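PDB 7C6C: chitosanase from Bacillus subtilis subsp. subtilis str. 168, which hydrolyses internal beta-1,4 linkages between D-glucosamine units of partly acetylated chitosan as a secreted family 46 glycosidase. Local coordinates for residues A[123-128]-A[155-160]; A[144-149]-A[190-195]. All coordinates share one frame; numbering follows the deposited sequence.

Interaction 1. Residues A[123-128]-A[155-160]; sequences MKRSDN and SFYALI
Arg125 and Tyr157 face each other across two helix segments that run nearly parallel, at 18°, with axes 11.6 Å apart at closest approach. The segments are the end of helix 104-128 and the start of helix 156-167. The spacing is wide, and long side chains bridge it. The guanidinium of Arg125 lies flat on one face of the Tyr157 ring, planes 15° apart. NH1 of Arg125 sits over the ring centre, and its closest ring atom is Tyr157 CG at 3.4 Å. Arg125 CZ is 4.1 Å from the centroid of the Tyr157 ring and 31° off its normal, an off-centre cation-pi contact. The Tyr157 ring swings out opposite its own backbone N, which lays its face against the guanidinium. The two helices belong to the mainly helical body of this family 46 chitosanase, of the lysozyme clan. The Arg125 and Phe156 side chains slide past each other in opposite directions. CD of Arg125 is 3.6 Å from Phe156 CE2, an oblique approach. Ile160 CD1 rests over the rim of one Phe156 face and also meets Arg125 CB at 3.9 Å. NE of Arg125 forms a salt bridge with Asp149, which should restrain the rotation of the guanidinium. Ser155 is the N-cap of helix 156-167: Ser155 OG accepts from Ala158 N at 3.3 Å.

Interaction 2. Residues A[144-149]-A[190-195]; sequences VIQHGD and DDLMNP
OD2 of Asp191 lies at the edge of the His147 imidazole, in its plane, between the ends of helices 134-147 and 177-193. Asp191 OD2 is 3.3 Å from His147 ND1 and equally far from His147 CE1. The carboxylate plane is turned 32° from the ring plane. The first torsion of Asp191 (chi1 -171°) sets the carboxylate opposite the backbone N and carries it toward the ring. His147 is hydrogen-bonded through ND1 to Asp154 O and through NE2 to Arg188 NE. Both ring nitrogens are therefore engaged, which fixes the ring's rotation.

The apolar part of the contact rests on Leu192, whose CD2 methyl lies against two polar side chains. Leu192 CD2 is 3.6 Å from His147 CE1 and 3.5 Å from Gln146 OE1. The Leu192 and His147 side chains cross at about a right angle. Leu192 CD2 is also 3.6 Å from Gln146 NE2, so it meets both ends of the carboxamide. Here two helices of the predominantly helical family 46 fold meet near their C-terminal ends, with His147 CA and Leu192 CA the nearest pair of CA atoms, 9.1 Å apart. Trp204 of helix 201-205 packs on Gln146, His147, Asp191 and Leu192.

The Gln146 chain is extended beyond CG and carries its carboxamide to Leu192. This amide is held at both ends. OE1 of Gln146 accepts from Arg188 NH2, and NE2 of Gln146 is hydrogen-bonded to Ser207 OG. Arg188, on helix 177-193, thus reaches both Gln146 and His147.

In the fold
Interactions 1 and 2 have centres 13 Å apart and meet where helix 134-147 turns into the loop before helix 156-167. Phe156 N is 2.9 Å from Gly148 O, a probable hydrogen bond. The salt bridge from Arg125 NE to Asp149 OD1, 3.1 Å, ties helix 104-128 to the same loop. Packing continues through Phe156 on Val144 and Leu159 on His147. Interaction 1 lies away from the annotated sites. Interaction 2 is closer to catalysis: the Gln146 side chain is about 5 Å from that of Glu19, the predicted proton donor, and about 8 Å from that of Asp35, probably the second catalytic carboxylate. The bound malate is about 11 Å from the Leu192 side chain.

Interaction 1. Residues A[123-128]-A[155-160]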
loop_
_atom_site.group_PDB
_atom_site.type_symbol
_atom_site.label_atom_id
_atom_site.label_comp_id
_atom_site.label_asym_id
_atom_site.label_seq_id
_atom_site.Cartn_x
_atom_site.Cartn_y
_atom_site.Cartn_z
ATOM N N MET A 123 -6.140 -5.489 -8.559
ATOM C CA MET A 123 -7.337 -5.669 -9.379
ATOM C C MET A 123 -7.420 -7.082 -9.946
ATOM O O MET A 123 -8.524 -7.625 -10.090
ATOM C CB MET A 123 -7.402 -4.625 -10.498
ATOM C CG MET A 123 -7.504 -3.174 -10.027
ATOM S SD MET A 123 -8.845 -2.836 -8.855
ATOM C CE MET A 123 -7.967 -2.854 -7.291
ATOM N N LYS A 124 -6.273 -7.688 -10.266
ATOM C CA LYS A 124 -6.269 -9.049 -10.790
ATOM C C LYS A 124 -6.727 -10.044 -9.732
ATOM O O LYS A 124 -7.558 -10.917 -10.007
ATOM C CB LYS A 124 -4.875 -9.410 -11.307
ATOM C CG LYS A 124 -4.778 -10.830 -11.844
ATOM C CD LYS A 124 -3.371 -11.169 -12.311
ATOM C CE LYS A 124 -3.350 -12.476 -13.087
ATOM N NZ LYS A 124 -1.964 -12.912 -13.392
ATOM N N ARG A 125 -6.191 -9.937 -8.515
ATOM C CA ARG A 125 -6.627 -10.843 -7.457
ATOM C C ARG A 125 -8.077 -10.582 -7.064
ATOM O O ARG A 125 -8.800 -11.522 -6.708
ATOM C CB ARG A 125 -5.692 -10.761 -6.248
ATOM C CG ARG A 125 -4.270 -11.257 -6.524
ATOM C CD ARG A 125 -3.642 -11.895 -5.287
ATOM N NE ARG A 125 -2.220 -12.206 -5.458
ATOM C CZ ARG A 125 -1.753 -13.355 -5.933
ATOM N NH1 ARG A 125 -2.592 -14.313 -6.305
ATOM N NH2 ARG A 125 -0.447 -13.545 -6.042
ATOM N N SER A 126 -8.529 -9.325 -7.148
ATOM C CA SER A 126 -9.941 -9.018 -6.943
ATOM C C SER A 126 -10.803 -9.733 -7.973
ATOM O O SER A 126 -11.833 -10.326 -7.632
ATOM C CB SER A 126 -10.154 -7.507 -7.039
ATOM O OG SER A 126 -9.552 -6.832 -5.952
ATOM N N ASP A 127 -10.392 -9.681 -9.246
ATOM C CA ASP A 127 -11.115 -10.395 -10.291
ATOM C C ASP A 127 -11.129 -11.890 -10.017
ATOM O O ASP A 127 -12.165 -12.548 -10.173
ATOM C CB ASP A 127 -10.466 -10.137 -11.651
ATOM C CG ASP A 127 -10.631 -8.711 -12.123
ATOM O OD1 ASP A 127 -11.436 -7.968 -11.524
ATOM O OD2 ASP A 127 -9.949 -8.338 -13.104
ATOM N N ASN A 128 -9.987 -12.444 -9.599
ATOM C CA ASN A 128 -9.924 -13.874 -9.314
ATOM C C ASN A 128 -10.854 -14.266 -8.174
ATOM O O ASN A 128 -11.391 -15.381 -8.167
ATOM C CB ASN A 128 -8.486 -14.293 -8.996
ATOM C CG ASN A 128 -7.537 -14.081 -10.164
ATOM O OD1 ASN A 128 -7.958 -14.004 -11.318
ATOM N ND2 ASN A 128 -6.242 -14.002 -9.868
ATOM N N SER A 155 1.310 -11.696 3.544
ATOM C CA SER A 155 1.143 -11.128 2.218
ATOM C C SER A 155 -0.329 -10.977 1.849
ATOM O O SER A 155 -1.220 -11.600 2.431
ATOM C CB SER A 155 1.819 -12.005 1.167
ATOM O OG SER A 155 1.192 -13.276 1.092
ATOM N N PHE A 156 -0.553 -10.137 0.839
ATOM C CA PHE A 156 -1.868 -9.902 0.248
ATOM C C PHE A 156 -2.603 -11.209 -0.044
ATOM O O PHE A 156 -3.737 -11.414 0.409
ATOM C CB PHE A 156 -1.618 -9.100 -1.032
ATOM C CG PHE A 156 -2.834 -8.793 -1.859
ATOM C CD1 PHE A 156 -4.047 -8.423 -1.292
ATOM C CD2 PHE A 156 -2.724 -8.823 -3.243
ATOM C CE1 PHE A 156 -5.129 -8.110 -2.105
ATOM C CE2 PHE A 156 -3.793 -8.514 -4.054
ATOM C CZ PHE A 156 -4.997 -8.154 -3.487
ATOM N N TYR A 157 -1.976 -12.106 -0.808
ATOM C CA TYR A 157 -2.677 -13.328 -1.190
ATOM C C TYR A 157 -2.844 -14.282 -0.012
ATOM O O TYR A 157 -3.834 -15.019 0.042
ATOM C CB TYR A 157 -1.998 -13.994 -2.390
ATOM C CG TYR A 157 -2.796 -15.129 -2.998
ATOM C CD1 TYR A 157 -4.149 -14.983 -3.289
ATOM C CD2 TYR A 157 -2.193 -16.348 -3.287
ATOM C CE1 TYR A 157 -4.878 -16.021 -3.838
ATOM C CE2 TYR A 157 -2.914 -17.390 -3.836
ATOM C CZ TYR A 157 -4.254 -17.220 -4.112
ATOM O OH TYR A 157 -4.978 -18.251 -4.659
ATOM N N ALA A 158 -1.909 -14.276 0.944
ATOM C CA ALA A 158 -2.107 -15.062 2.160
ATOM C C ALA A 158 -3.364 -14.617 2.898
ATOM O O ALA A 158 -4.129 -15.447 3.404
ATOM C CB ALA A 158 -0.887 -14.955 3.071
ATOM N N LEU A 159 -3.603 -13.307 2.955
ATOM C CA LEU A 159 -4.813 -12.807 3.603
ATOM C C LEU A 159 -6.063 -13.211 2.831
ATOM O O LEU A 159 -7.079 -13.576 3.437
ATOM C CB LEU A 159 -4.748 -11.288 3.754
ATOM C CG LEU A 159 -3.597 -10.752 4.608
ATOM C CD1 LEU A 159 -3.731 -9.261 4.780
ATOM C CD2 LEU A 159 -3.514 -11.444 5.963
ATOM N N ILE A 160 -6.018 -13.140 1.497
ATOM C CA ILE A 160 -7.157 -13.572 0.687
ATOM C C ILE A 160 -7.473 -15.036 0.956
ATOM O O ILE A 160 -8.630 -15.409 1.188
ATOM C CB ILE A 160 -6.894 -13.313 -0.809
ATOM C CG1 ILE A 160 -6.921 -11.819 -1.126
ATOM C CG2 ILE A 160 -7.909 -14.061 -1.673
ATOM C CD1 ILE A 160 -6.478 -11.502 -2.535
#

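Interaction 2. Residues A[144-149]-A[190-195]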
loop_
_atom_site.group_PDB
_atom_site.type_symbol
_atom_site.label_atom_id
_atom_site.label_comp_id
_atom_site.label_asym_id
_atom_site.label_seq_id
_atom_site.Cartn_x
_atom_site.Cartn_y
_atom_site.Cartn_z
ATOM N N VAL A 144 -2.519 -4.549 -0.510
ATOM C CA VAL A 144 -1.280 -4.937 -1.179
ATOM C C VAL A 144 -0.194 -3.892 -0.961
ATOM O O VAL A 144 0.991 -4.229 -0.867
ATOM C CB VAL A 144 -1.513 -5.292 -2.663
ATOM C CG1 VAL A 144 -1.742 -4.051 -3.506
ATOM C CG2 VAL A 144 -0.334 -6.090 -3.216
ATOM N N ILE A 145 -0.573 -2.619 -0.845
ATOM C CA ILE A 145 0.418 -1.576 -0.608
ATOM C C ILE A 145 1.106 -1.784 0.732
ATOM O O ILE A 145 2.328 -1.632 0.844
ATOM C CB ILE A 145 -0.219 -0.181 -0.743
ATOM C CG1 ILE A 145 -0.476 0.136 -2.220
ATOM C CG2 ILE A 145 0.669 0.878 -0.103
ATOM C CD1 ILE A 145 -1.339 1.332 -2.443
ATOM N N GLN A 146 0.345 -2.147 1.768
ATOM C CA GLN A 146 0.960 -2.333 3.077
ATOM C C GLN A 146 1.618 -3.704 3.214
ATOM O O GLN A 146 2.727 -3.813 3.748
ATOM C CB GLN A 146 -0.060 -2.116 4.193
ATOM C CG GLN A 146 0.543 -2.344 5.571
ATOM C CD GLN A 146 -0.387 -1.969 6.714
ATOM O OE1 GLN A 146 -1.605 -2.136 6.630
ATOM N NE2 GLN A 146 0.192 -1.493 7.810
ATOM N N HIS A 147 0.955 -4.758 2.742
ATOM C CA HIS A 147 1.384 -6.122 3.026
ATOM C C HIS A 147 2.287 -6.716 1.956
ATOM O O HIS A 147 2.959 -7.720 2.219
ATOM C CB HIS A 147 0.156 -7.019 3.205
ATOM C CG HIS A 147 -0.686 -6.656 4.386
ATOM N ND1 HIS A 147 -0.680 -7.382 5.560
ATOM C CD2 HIS A 147 -1.562 -5.642 4.572
ATOM C CE1 HIS A 147 -1.522 -6.826 6.416
ATOM N NE2 HIS A 147 -2.069 -5.768 5.842
ATOM N N GLY A 148 2.319 -6.129 0.765
ATOM C CA GLY A 148 3.062 -6.687 -0.344
ATOM C C GLY A 148 2.336 -7.843 -1.006
ATOM O O GLY A 148 1.388 -8.415 -0.470
ATOM N N ASP A 149 2.814 -8.207 -2.197
ATOM C CA ASP A 149 2.266 -9.320 -2.970
ATOM C C ASP A 149 3.217 -10.516 -3.000
ATOM O O ASP A 149 3.325 -11.215 -4.007
ATOM C CB ASP A 149 1.906 -8.875 -4.388
ATOM C CG ASP A 149 0.978 -9.851 -5.104
ATOM O OD1 ASP A 149 0.256 -10.618 -4.433
ATOM O OD2 ASP A 149 0.974 -9.851 -6.354
ATOM N N ASP A 190 -6.179 -9.065 12.374
ATOM C CA ASP A 190 -5.409 -10.054 13.121
ATOM C C ASP A 190 -3.967 -10.101 12.637
ATOM O O ASP A 190 -3.038 -10.250 13.438
ATOM C CB ASP A 190 -6.058 -11.430 12.987
ATOM C CG ASP A 190 -7.370 -11.537 13.739
ATOM O OD1 ASP A 190 -7.626 -10.699 14.630
ATOM O OD2 ASP A 190 -8.142 -12.470 13.440
ATOM N N ASP A 191 -3.761 -9.968 11.329
ATOM C CA ASP A 191 -2.402 -10.018 10.802
ATOM C C ASP A 191 -1.597 -8.788 11.206
ATOM O O ASP A 191 -0.399 -8.893 11.495
ATOM C CB ASP A 191 -2.434 -10.163 9.284
ATOM C CG ASP A 191 -1.069 -10.430 8.713
ATOM O OD1 ASP A 191 -0.517 -11.490 9.062
ATOM O OD2 ASP A 191 -0.547 -9.595 7.945
ATOM N N LEU A 192 -2.238 -7.616 11.229
ATOM C CA LEU A 192 -1.544 -6.399 11.638
ATOM C C LEU A 192 -1.183 -6.438 13.116
ATOM O O LEU A 192 -0.149 -5.892 13.517
ATOM C CB LEU A 192 -2.401 -5.170 11.331
ATOM C CG LEU A 192 -2.597 -4.857 9.848
ATOM C CD1 LEU A 192 -3.627 -3.750 9.688
ATOM C CD2 LEU A 192 -1.271 -4.488 9.188
ATOM N N MET A 193 -2.017 -7.081 13.935
ATOM C CA MET A 193 -1.760 -7.153 15.369
ATOM C C MET A 193 -0.687 -8.173 15.711
ATOM O O MET A 193 0.057 -7.977 16.674
ATOM C CB MET A 193 -3.061 -7.477 16.110
ATOM C CG MET A 193 -4.026 -6.306 16.081
ATOM S SD MET A 193 -3.457 -4.857 16.990
ATOM C CE MET A 193 -3.805 -5.361 18.674
ATOM N N ASN A 194 -0.582 -9.257 14.953
ATOM C CA ASN A 194 0.374 -10.324 15.252
ATOM C C ASN A 194 0.929 -10.889 13.957
ATOM O O ASN A 194 0.658 -12.038 13.586
ATOM C CB ASN A 194 -0.268 -11.406 16.123
ATOM C CG ASN A 194 -0.562 -10.916 17.528
ATOM O OD1 ASN A 194 0.357 -10.672 18.315
ATOM N ND2 ASN A 194 -1.837 -10.760 17.847
ATOM N N PRO A 195 1.727 -10.100 13.238
ATOM C CA PRO A 195 2.284 -10.582 11.973
ATOM C C PRO A 195 3.318 -11.668 12.203
ATOM O O PRO A 195 3.970 -11.733 13.250
ATOM C CB PRO A 195 2.942 -9.333 11.377
ATOM C CG PRO A 195 3.248 -8.473 12.547
ATOM C CD PRO A 195 2.160 -8.726 13.549
#